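Local coordinates for Dna-binding protein RAP1 (Saccharomyces cerevisiae, PDB 4BJT) that binds DNA as a telomere-associated repressor and activator of transcription, and through its C-terminal domain engages the Rap1-binding module of Rif1, at residues D62-S67 with S87-M92; D93-V98 with T119-N124; F140-L145 with P156-I161; F68-A73 with P80-F85. All blocks are in the same frame, centred on the assembly; numbering follows the deposited sequence.

Contact 1. Residues D62-S67 with S87-M92; sequences DPDTIS and STRQFM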
# COMPACT_ATOMS: atom_id res chain seq x y z
N ASP C 62 13.57 -2.84 -9.30
CA ASP C 62 13.54 -3.73 -10.48
C ASP C 62 12.84 -5.04 -10.09
O ASP C 62 13.32 -5.77 -9.24
CB ASP C 62 14.96 -4.01 -10.96
CG ASP C 62 15.07 -4.90 -12.18
OD1 ASP C 62 14.04 -5.46 -12.59
OD2 ASP C 62 16.18 -4.99 -12.76
N PRO C 63 11.65 -5.33 -10.65
CA PRO C 63 10.95 -6.56 -10.24
C PRO C 63 11.68 -7.84 -10.60
O PRO C 63 11.48 -8.84 -9.94
CB PRO C 63 9.62 -6.46 -10.99
CG PRO C 63 9.95 -5.68 -12.21
CD PRO C 63 10.92 -4.64 -11.73
N ASP C 64 12.59 -7.78 -11.58
CA ASP C 64 13.34 -8.98 -11.99
C ASP C 64 14.36 -9.41 -10.94
O ASP C 64 14.81 -10.55 -10.99
CB ASP C 64 14.05 -8.73 -13.31
CG ASP C 64 13.11 -8.23 -14.38
OD1 ASP C 64 11.95 -8.73 -14.44
OD2 ASP C 64 13.44 -7.22 -15.01
N THR C 65 14.69 -8.52 -9.99
CA THR C 65 15.60 -8.80 -8.88
C THR C 65 14.86 -9.50 -7.75
O THR C 65 15.50 -9.86 -6.77
CB THR C 65 16.25 -7.52 -8.34
OG1 THR C 65 15.31 -6.67 -7.67
CG2 THR C 65 17.02 -6.76 -9.38
N ILE C 66 13.53 -9.69 -7.87
CA ILE C 66 12.71 -10.31 -6.83
C ILE C 66 12.28 -11.69 -7.31
O ILE C 66 11.38 -11.79 -8.15
CB ILE C 66 11.50 -9.41 -6.52
CG1 ILE C 66 11.94 -8.01 -6.03
CG2 ILE C 66 10.60 -10.09 -5.45
CD1 ILE C 66 10.84 -7.00 -5.89
N SER C 67 12.87 -12.75 -6.76
CA SER C 67 12.54 -14.11 -7.12
C SER C 67 11.07 -14.36 -6.75
O SER C 67 10.61 -13.88 -5.70
CB SER C 67 13.46 -15.09 -6.38
OG SER C 67 13.17 -16.42 -6.74
N SER C 87 6.29 -14.48 -12.77
CA SER C 87 7.36 -13.61 -12.31
C SER C 87 6.76 -12.47 -11.51
O SER C 87 5.57 -12.15 -11.63
CB SER C 87 8.12 -13.05 -13.52
OG SER C 87 7.27 -12.25 -14.33
N THR C 88 7.62 -11.77 -10.77
CA THR C 88 7.18 -10.59 -10.03
C THR C 88 6.68 -9.53 -11.01
O THR C 88 5.66 -8.89 -10.76
CB THR C 88 8.30 -10.06 -9.14
OG1 THR C 88 8.65 -11.11 -8.25
CG2 THR C 88 7.89 -8.81 -8.36
N ARG C 89 7.39 -9.36 -12.14
CA ARG C 89 6.99 -8.37 -13.14
C ARG C 89 5.57 -8.65 -13.65
O ARG C 89 4.79 -7.72 -13.82
CB ARG C 89 8.01 -8.34 -14.29
CG ARG C 89 7.70 -7.29 -15.33
CD ARG C 89 8.74 -7.30 -16.42
NE ARG C 89 10.04 -6.79 -15.98
CZ ARG C 89 10.39 -5.50 -15.95
NH1 ARG C 89 9.54 -4.56 -16.31
NH2 ARG C 89 11.60 -5.15 -15.55
N GLN C 90 5.23 -9.91 -13.89
CA GLN C 90 3.90 -10.24 -14.41
C GLN C 90 2.82 -9.85 -13.40
O GLN C 90 1.80 -9.27 -13.77
CB GLN C 90 3.80 -11.71 -14.80
CG GLN C 90 2.53 -11.97 -15.61
CD GLN C 90 2.47 -13.39 -16.10
OE1 GLN C 90 2.68 -14.31 -15.33
NE2 GLN C 90 2.32 -13.59 -17.41
N PHE C 91 3.06 -10.15 -12.11
CA PHE C 91 2.13 -9.74 -11.05
C PHE C 91 1.99 -8.23 -11.01
O PHE C 91 0.88 -7.70 -10.99
CB PHE C 91 2.60 -10.27 -9.69
CG PHE C 91 1.93 -9.62 -8.50
CD1 PHE C 91 0.63 -9.96 -8.13
CD2 PHE C 91 2.59 -8.67 -7.76
CE1 PHE C 91 0.01 -9.34 -7.05
CE2 PHE C 91 1.96 -8.03 -6.69
CZ PHE C 91 0.69 -8.41 -6.31
N MET C 92 3.11 -7.51 -11.04
CA MET C 92 3.10 -6.05 -10.92
C MET C 92 2.38 -5.44 -12.11
O MET C 92 1.66 -4.46 -11.94
CB MET C 92 4.52 -5.47 -10.83
CG MET C 92 5.27 -5.89 -9.59
SD MET C 92 4.47 -5.41 -8.01
CE MET C 92 4.31 -3.72 -8.22
O HOH W 1 10.04 -10.24 -12.46
O HOH W 2 10.48 -12.53 -10.71
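R89, in the first turn of helix 88-99, grips D64 side-on, one nitrogen to each carboxylate oxygen. R89 NE donates to D64 OD1 at 3.1 Å, on its syn lone pair, and R89 NH2 to D64 OD2 at 2.8 Å, nearly straight at 171°. The chain is extended until chi3 (-71°), which turns NE aside toward the acid. D62 OD1 adds a second, long salt bridge to R89 NH2; it also accepts from D64 N in an Asx turn, which brings D62 OD1 within 3.1 Å of D64 OD2, a repulsion the arginine probably eases.

T88 OG1 donates to I66 O at 2.8 Å from above the carbonyl plane. Water 2 links that same oxygen to T88 N, and water 1 joins R89 N to D64 OD1, so both waters serve amides of the helix's first turn, while S87 OG caps Q90 N.

P63 packs against both residues of the helix: its CG lies over one guanidinium face of R89, toward the rim, and its CB rests on T88 CG2 at 3.9 Å. An alanine in place of T88 would probably leave I66 O relying on water 2 and open a gap beside P63 CB.

The contact leans on helix 140-150: I66 and T88 both touch F148, and M92, one turn on, packs on P141 and L145.

Contact 2. Residues D93-V98 with T119-N124; sequences DKLHEV and TGIRKN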
# COMPACT_ATOMS: atom_id res chain seq x y z
N ASP C 93 2.56 -5.98 -13.29
CA ASP C 93 1.90 -5.44 -14.46
C ASP C 93 0.38 -5.69 -14.40
O ASP C 93 -0.38 -4.79 -14.78
CB ASP C 93 2.55 -5.97 -15.75
CG ASP C 93 3.98 -5.45 -15.96
OD1 ASP C 93 4.44 -4.59 -15.18
OD2 ASP C 93 4.69 -6.00 -16.81
N LYS C 94 -0.08 -6.83 -13.84
CA LYS C 94 -1.53 -7.06 -13.66
C LYS C 94 -2.07 -6.10 -12.60
O LYS C 94 -3.16 -5.55 -12.77
CB LYS C 94 -1.84 -8.51 -13.29
CG LYS C 94 -3.31 -8.85 -13.36
CD LYS C 94 -3.82 -8.85 -14.80
CE LYS C 94 -5.29 -9.13 -14.90
NZ LYS C 94 -5.71 -9.44 -16.31
N LEU C 95 -1.31 -5.89 -11.53
CA LEU C 95 -1.70 -4.97 -10.46
C LEU C 95 -1.89 -3.57 -11.06
O LEU C 95 -2.91 -2.94 -10.79
CB LEU C 95 -0.64 -4.97 -9.36
CG LEU C 95 -0.87 -3.98 -8.21
CD1 LEU C 95 -2.13 -4.35 -7.42
CD2 LEU C 95 0.30 -3.95 -7.29
N HIS C 96 -0.94 -3.12 -11.91
CA HIS C 96 -1.05 -1.82 -12.60
C HIS C 96 -2.36 -1.72 -13.38
O HIS C 96 -3.05 -0.71 -13.30
CB HIS C 96 0.14 -1.60 -13.55
CG HIS C 96 0.08 -0.30 -14.30
ND1 HIS C 96 -0.40 -0.24 -15.61
CD2 HIS C 96 0.40 0.95 -13.90
CE1 HIS C 96 -0.32 1.04 -15.96
NE2 HIS C 96 0.16 1.79 -14.96
N GLU C 97 -2.70 -2.77 -14.14
CA GLU C 97 -3.94 -2.81 -14.93
C GLU C 97 -5.19 -2.68 -14.03
O GLU C 97 -6.08 -1.86 -14.34
CB GLU C 97 -3.97 -4.11 -15.77
CG GLU C 97 -5.09 -4.23 -16.77
CD GLU C 97 -5.12 -5.56 -17.51
OE1 GLU C 97 -4.10 -6.28 -17.51
OE2 GLU C 97 -6.18 -5.87 -18.12
N VAL C 98 -5.22 -3.36 -12.87
CA VAL C 98 -6.37 -3.26 -11.96
C VAL C 98 -6.50 -1.86 -11.38
O VAL C 98 -7.57 -1.26 -11.46
CB VAL C 98 -6.26 -4.29 -10.80
CG1 VAL C 98 -7.35 -4.05 -9.75
CG2 VAL C 98 -6.34 -5.72 -11.33
N THR C 119 -5.61 -10.49 -9.40
CA THR C 119 -4.24 -10.59 -8.88
C THR C 119 -4.08 -11.59 -7.73
O THR C 119 -2.95 -11.80 -7.33
CB THR C 119 -3.70 -9.20 -8.48
OG1 THR C 119 -4.68 -8.49 -7.75
CG2 THR C 119 -3.31 -8.35 -9.66
N GLY C 120 -5.16 -12.18 -7.20
CA GLY C 120 -5.01 -13.17 -6.15
C GLY C 120 -4.60 -12.61 -4.80
O GLY C 120 -4.01 -13.33 -4.00
N ILE C 121 -4.94 -11.36 -4.52
CA ILE C 121 -4.67 -10.76 -3.21
C ILE C 121 -5.92 -10.98 -2.36
O ILE C 121 -7.02 -10.65 -2.80
CB ILE C 121 -4.34 -9.27 -3.32
CG1 ILE C 121 -3.14 -9.02 -4.28
CG2 ILE C 121 -4.06 -8.69 -1.92
CD1 ILE C 121 -3.10 -7.60 -4.78
N ARG C 122 -5.77 -11.55 -1.15
CA ARG C 122 -6.95 -11.80 -0.30
C ARG C 122 -7.62 -10.49 0.11
O ARG C 122 -6.94 -9.49 0.33
CB ARG C 122 -6.58 -12.65 0.92
CG ARG C 122 -6.23 -14.08 0.51
CD ARG C 122 -5.93 -14.95 1.70
NE ARG C 122 -5.46 -16.28 1.31
CZ ARG C 122 -6.23 -17.31 0.95
NH1 ARG C 122 -7.55 -17.20 0.96
NH2 ARG C 122 -5.67 -18.47 0.62
N LYS C 123 -8.96 -10.51 0.20
CA LYS C 123 -9.73 -9.30 0.46
C LYS C 123 -9.38 -8.60 1.77
O LYS C 123 -9.36 -7.35 1.82
CB LYS C 123 -11.22 -9.60 0.41
CG LYS C 123 -11.71 -10.02 -0.94
CD LYS C 123 -13.19 -10.35 -0.82
CE LYS C 123 -13.77 -10.80 -2.11
NZ LYS C 123 -15.21 -11.15 -1.96
N ASN C 124 -9.13 -9.36 2.81
CA ASN C 124 -8.77 -8.76 4.10
C ASN C 124 -7.38 -8.10 4.03
O ASN C 124 -7.17 -7.02 4.60
CB ASN C 124 -8.85 -9.74 5.25
CG ASN C 124 -8.08 -11.01 5.08
OD1 ASN C 124 -7.69 -11.39 3.97
ND2 ASN C 124 -7.92 -11.75 6.15
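L95 and T119 mark the closest backbone approach, 6.4 Å from CA to CA, where the middle of helix 88-99 passes the link between helices 108-119 and 123-132. Just beyond, G120 leaves helical geometry with a positive phi of 72°, and the chain runs through I121 to R122, the N-cap of helix 123-132.

The contact turns on one methyl group. T119 CG2 fits against helix 88-99 among K94, L95 and V98, 3.7 Å from K94 CG and equally 3.7 Å from L95 N; V98 CG2 stands a little farther off at 4.3 Å. With chi1 at 45°, OG1 takes the crowded position between backbone N and carbonyl carbon, and it is bonded to L115 O, leaving the methyl to face the neighbour. K94 contributes CB and CG alone; its amine leads off to a long salt bridge with E97. Beside the methyl, L95 CD1 and I121 CD1 meet loosely at 4.3 Å.

L115 touches both L95 and V98, and F144 touches L95 and I121. This is plain packing within an all-helical domain: one helix is met by the link between two others, where a glycine with positive phi turns the chain toward its next helix.

Contact 3. Residues F140-L145 with P156-I161; sequences FPRYFL and PNVPGI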
# COMPACT_ATOMS: atom_id res chain seq x y z
N PHE C 140 -0.15 1.50 -4.05
CA PHE C 140 -0.28 0.02 -4.02
C PHE C 140 0.94 -0.67 -4.58
O PHE C 140 1.48 -1.60 -3.96
CB PHE C 140 -1.51 -0.47 -4.78
CG PHE C 140 -2.56 -1.05 -3.91
CD1 PHE C 140 -2.45 -2.33 -3.44
CD2 PHE C 140 -3.67 -0.32 -3.55
CE1 PHE C 140 -3.44 -2.90 -2.63
CE2 PHE C 140 -4.63 -0.86 -2.72
CZ PHE C 140 -4.52 -2.16 -2.29
N PRO C 141 1.43 -0.29 -5.77
CA PRO C 141 2.61 -0.99 -6.31
C PRO C 141 3.83 -0.87 -5.40
O PRO C 141 4.55 -1.84 -5.16
CB PRO C 141 2.81 -0.33 -7.68
CG PRO C 141 1.45 0.14 -8.05
CD PRO C 141 0.90 0.68 -6.74
N ARG C 142 4.02 0.32 -4.83
CA ARG C 142 5.10 0.58 -3.92
C ARG C 142 5.03 -0.38 -2.72
O ARG C 142 6.05 -0.86 -2.22
CB ARG C 142 4.95 2.04 -3.41
CG ARG C 142 6.10 2.47 -2.60
CD ARG C 142 5.97 3.93 -2.15
NE ARG C 142 5.94 4.84 -3.28
CZ ARG C 142 5.92 6.18 -3.17
NH1 ARG C 142 5.83 6.75 -1.98
NH2 ARG C 142 5.95 6.95 -4.25
N TYR C 143 3.82 -0.62 -2.21
CA TYR C 143 3.63 -1.50 -1.07
C TYR C 143 4.18 -2.88 -1.40
O TYR C 143 5.02 -3.40 -0.66
CB TYR C 143 2.15 -1.57 -0.68
CG TYR C 143 1.91 -2.34 0.61
CD1 TYR C 143 2.00 -3.73 0.65
CD2 TYR C 143 1.69 -1.66 1.81
CE1 TYR C 143 1.83 -4.42 1.84
CE2 TYR C 143 1.45 -2.35 2.99
CZ TYR C 143 1.53 -3.73 3.01
OH TYR C 143 1.32 -4.36 4.21
N PHE C 144 3.75 -3.46 -2.51
CA PHE C 144 4.21 -4.83 -2.84
C PHE C 144 5.68 -4.89 -3.19
O PHE C 144 6.36 -5.81 -2.74
CB PHE C 144 3.36 -5.43 -3.96
CG PHE C 144 1.98 -5.78 -3.49
CD1 PHE C 144 1.77 -6.84 -2.65
CD2 PHE C 144 0.89 -5.00 -3.84
CE1 PHE C 144 0.50 -7.14 -2.17
CE2 PHE C 144 -0.38 -5.29 -3.34
CZ PHE C 144 -0.56 -6.36 -2.52
N LEU C 145 6.22 -3.93 -3.97
CA LEU C 145 7.64 -4.01 -4.30
C LEU C 145 8.49 -3.99 -3.06
O LEU C 145 9.47 -4.73 -2.97
CB LEU C 145 8.06 -2.85 -5.20
CG LEU C 145 7.54 -2.89 -6.63
CD1 LEU C 145 7.67 -1.51 -7.29
CD2 LEU C 145 8.27 -3.97 -7.45
N PRO C 156 8.39 -1.22 6.68
CA PRO C 156 8.35 -0.28 7.80
C PRO C 156 8.86 1.12 7.59
O PRO C 156 8.62 1.97 8.46
CB PRO C 156 9.22 -0.98 8.84
CG PRO C 156 10.19 -1.72 8.07
CD PRO C 156 9.42 -2.25 6.90
N ASN C 157 9.58 1.39 6.49
CA ASN C 157 10.21 2.70 6.28
C ASN C 157 10.00 3.18 4.86
O ASN C 157 10.96 3.59 4.20
CB ASN C 157 11.71 2.58 6.57
CG ASN C 157 12.04 2.11 7.96
OD1 ASN C 157 11.70 2.75 8.96
ND2 ASN C 157 12.79 1.04 8.07
N VAL C 158 8.74 3.21 4.41
CA VAL C 158 8.41 3.65 3.08
C VAL C 158 7.42 4.82 3.09
O VAL C 158 6.33 4.68 3.67
CB VAL C 158 7.81 2.50 2.26
CG1 VAL C 158 7.41 2.96 0.86
CG2 VAL C 158 8.81 1.32 2.18
N PRO C 159 7.79 5.95 2.43
CA PRO C 159 6.84 7.07 2.31
C PRO C 159 5.49 6.64 1.73
O PRO C 159 5.42 5.90 0.73
CB PRO C 159 7.57 8.02 1.35
CG PRO C 159 9.01 7.75 1.59
CD PRO C 159 9.05 6.24 1.73
N GLY C 160 4.42 7.06 2.37
CA GLY C 160 3.06 6.72 1.96
C GLY C 160 2.48 5.49 2.62
O GLY C 160 1.28 5.25 2.50
N ILE C 161 3.31 4.69 3.30
CA ILE C 161 2.84 3.47 3.96
C ILE C 161 2.86 3.70 5.44
O ILE C 161 3.93 3.74 6.05
CB ILE C 161 3.73 2.26 3.53
CG1 ILE C 161 3.76 2.14 2.00
CG2 ILE C 161 3.26 0.97 4.23
CD1 ILE C 161 4.49 0.95 1.46
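R142 lays its aliphatic part alongside V158, the two side chains running in opposite senses with R142 CD 3.5 Å from V158 CG1. Straight as far as CD, the chain kinks at chi3 (-62°), which sets NE off to one side. Beyond the bend, R142 NH1 donates to P159 O at 2.9 Å, with an angle of 153° at the hydrogen. The oxygen lies close to the guanidinium plane, whereas the nitrogen stands well above the plane of the carbonyl.

That oxygen belongs to the central peptide of a type II beta turn, V158 to I161, closed by I161 N donating to V158 O at 3.0 Å. Proline and glycine hold its two corners, the classic choice: at the backbone angles of G160 a CB would collide with the carbonyl O of P159. The turn gains a second hold where G160 N bonds to H185 ND1.

I161 covers the next helix position. Its CD1 sits 3.6 Å from Y143 CA and 3.8 Å from Y143 CD2, while its CG2 lies 3.9 Å from Y143 CD2; the two side chains cross at about a right angle. Y143 OH is bonded to N153 OD1.

The arginine is buried and has charged partners: D59 pairs with NE and E55 with NH1, and Y58 of helix 56-59 packs on R142, V158 and P159.

Contact 4. Residues F68-A73 with P80-F85; sequences FPPKIA and PLFFHF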
# COMPACT_ATOMS: atom_id res chain seq x y z
N PHE C 68 10.33 -15.04 -7.62
CA PHE C 68 8.90 -15.26 -7.46
C PHE C 68 8.55 -16.73 -7.25
O PHE C 68 9.03 -17.61 -7.98
CB PHE C 68 8.15 -14.74 -8.71
CG PHE C 68 6.66 -14.58 -8.49
CD1 PHE C 68 6.15 -13.43 -7.95
CD2 PHE C 68 5.80 -15.63 -8.75
CE1 PHE C 68 4.78 -13.32 -7.66
CE2 PHE C 68 4.44 -15.51 -8.47
CZ PHE C 68 3.94 -14.36 -7.95
N PRO C 69 7.67 -17.03 -6.28
CA PRO C 69 7.04 -16.11 -5.34
C PRO C 69 7.99 -15.73 -4.22
O PRO C 69 8.81 -16.56 -3.77
CB PRO C 69 5.86 -16.91 -4.78
CG PRO C 69 6.37 -18.32 -4.80
CD PRO C 69 7.26 -18.43 -6.03
N PRO C 70 7.87 -14.50 -3.72
CA PRO C 70 8.75 -14.10 -2.63
C PRO C 70 8.41 -14.81 -1.34
O PRO C 70 7.25 -15.16 -1.14
CB PRO C 70 8.51 -12.59 -2.49
CG PRO C 70 7.38 -12.27 -3.26
CD PRO C 70 7.00 -13.39 -4.17
N LYS C 71 9.40 -15.02 -0.45
CA LYS C 71 9.19 -15.71 0.82
C LYS C 71 8.08 -15.11 1.68
O LYS C 71 7.31 -15.83 2.33
CB LYS C 71 10.51 -15.79 1.62
CG LYS C 71 10.48 -16.76 2.80
CD LYS C 71 11.72 -16.65 3.70
CE LYS C 71 13.04 -16.81 2.98
NZ LYS C 71 14.19 -16.91 3.92
N ILE C 72 7.95 -13.78 1.66
CA ILE C 72 6.93 -13.11 2.46
C ILE C 72 5.50 -13.36 1.93
O ILE C 72 4.53 -13.09 2.65
CB ILE C 72 7.23 -11.59 2.51
CG1 ILE C 72 6.47 -10.85 3.64
CG2 ILE C 72 7.00 -10.93 1.15
CD1 ILE C 72 6.84 -11.25 5.03
N ALA C 73 5.38 -13.80 0.66
CA ALA C 73 4.06 -13.98 0.04
C ALA C 73 3.53 -15.35 0.39
O ALA C 73 3.79 -16.32 -0.31
CB ALA C 73 4.15 -13.81 -1.47
N PRO C 80 -4.57 -18.91 -4.53
CA PRO C 80 -3.84 -19.72 -5.50
C PRO C 80 -3.52 -18.99 -6.83
O PRO C 80 -2.43 -19.19 -7.36
CB PRO C 80 -4.75 -20.93 -5.70
CG PRO C 80 -5.47 -21.05 -4.40
CD PRO C 80 -5.70 -19.64 -3.94
N LEU C 81 -4.41 -18.09 -7.32
CA LEU C 81 -4.16 -17.39 -8.57
C LEU C 81 -2.83 -16.62 -8.55
O LEU C 81 -2.11 -16.60 -9.54
CB LEU C 81 -5.33 -16.42 -8.87
CG LEU C 81 -5.20 -15.56 -10.13
CD1 LEU C 81 -5.24 -16.42 -11.38
CD2 LEU C 81 -6.35 -14.59 -10.21
N PHE C 82 -2.48 -16.03 -7.41
CA PHE C 82 -1.25 -15.24 -7.29
C PHE C 82 -0.04 -16.10 -7.61
O PHE C 82 0.89 -15.67 -8.30
CB PHE C 82 -1.14 -14.68 -5.86
CG PHE C 82 0.23 -14.10 -5.56
CD1 PHE C 82 0.53 -12.80 -5.91
CD2 PHE C 82 1.18 -14.84 -4.87
CE1 PHE C 82 1.76 -12.24 -5.59
CE2 PHE C 82 2.42 -14.28 -4.57
CZ PHE C 82 2.70 -12.97 -4.92
N PHE C 83 -0.03 -17.31 -7.08
CA PHE C 83 1.13 -18.20 -7.26
C PHE C 83 1.28 -18.72 -8.70
O PHE C 83 2.30 -19.33 -9.01
CB PHE C 83 1.06 -19.33 -6.25
CG PHE C 83 1.18 -18.81 -4.83
CD1 PHE C 83 2.41 -18.48 -4.30
CD2 PHE C 83 0.05 -18.60 -4.05
CE1 PHE C 83 2.52 -17.95 -3.02
CE2 PHE C 83 0.15 -18.06 -2.77
CZ PHE C 83 1.39 -17.73 -2.25
N HIS C 84 0.27 -18.51 -9.54
CA HIS C 84 0.32 -18.87 -10.95
C HIS C 84 0.95 -17.80 -11.83
O HIS C 84 1.24 -18.08 -12.99
CB HIS C 84 -1.04 -19.30 -11.47
CG HIS C 84 -1.37 -20.67 -10.98
ND1 HIS C 84 -2.15 -20.86 -9.86
CD2 HIS C 84 -0.94 -21.87 -11.42
CE1 HIS C 84 -2.24 -22.18 -9.70
NE2 HIS C 84 -1.48 -22.82 -10.57
N PHE C 85 1.25 -16.60 -11.28
CA PHE C 85 2.03 -15.63 -12.07
C PHE C 85 3.41 -16.21 -12.28
O PHE C 85 3.92 -16.96 -11.46
CB PHE C 85 2.13 -14.29 -11.36
CG PHE C 85 0.85 -13.50 -11.43
CD1 PHE C 85 0.41 -12.98 -12.64
CD2 PHE C 85 0.14 -13.21 -10.29
CE1 PHE C 85 -0.81 -12.29 -12.71
CE2 PHE C 85 -1.06 -12.51 -10.36
CZ PHE C 85 -1.52 -12.03 -11.56
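F68 drives its ring into a hollow formed by the F82 ring and the backbone around F85. F68 CZ stands 3.5 Å above one face of F82, toward its rim, with the ring planes 51° apart, so the pair is oblique. Beyond F82, the leading edge of F68 meets main chain: F82 O lies in the plane of the ring, 3.3 Å from F68 CZ. F85 O approaches obliquely, 3.4 Å from F68 CE2. F85 CB adds another wall, 3.9 Å from F68 CZ. With CG anti to the backbone N (chi1 -165°), F68 starts out toward this hollow.

A73 is a smaller bump, its CB coming obliquely against F82 CE2 at 3.6 Å. P69, after a cis peptide bond, sits with CB above the face of its own neighbour F68, toward the rim, and sets that same CB against the edge of F83, 3.8 Å from F83 CD1. A73 O meets this edge too, 3.4 Å from F83 CZ, while F82 CD2 lies over the centre of the F83 ring.

An alanine in place of F68 would probably open a gap between F82 and F85 CB and leave one face of the F82 ring without this neighbour.

F78 stacks on F82, and F91 of helix 88-99 meets F82 edge-to-face. These rings form an aromatic cluster, with the cis proline P69 at its side, that joins a proline-rich loop to the short, weakly bonded helix 80-83.

Contacts 1, 2 and 4 gather around helix 88-99, while contact 3 is made by helix 140-150 with the loop that follows it. Along the chain, contact 4 falls within the span of contact 1; contacts 2 and 3 follow in turn. Contacts 1 and 4 are nearest, their centres about 10 Å apart, touching through T88 on F68 and F91 on F82. Contact 2 uses the same helix as contact 1, its centre about 14 Å from that of contact 1, and meets contact 4 where T119 and K94 pack on F85. F144 ties contact 3 to contacts 1 and 2 through F91, L95 and I121. The loop 62-73 and the turn at 156-161 are thus held to a shared helical core formed by helices 88-99 and 140-150.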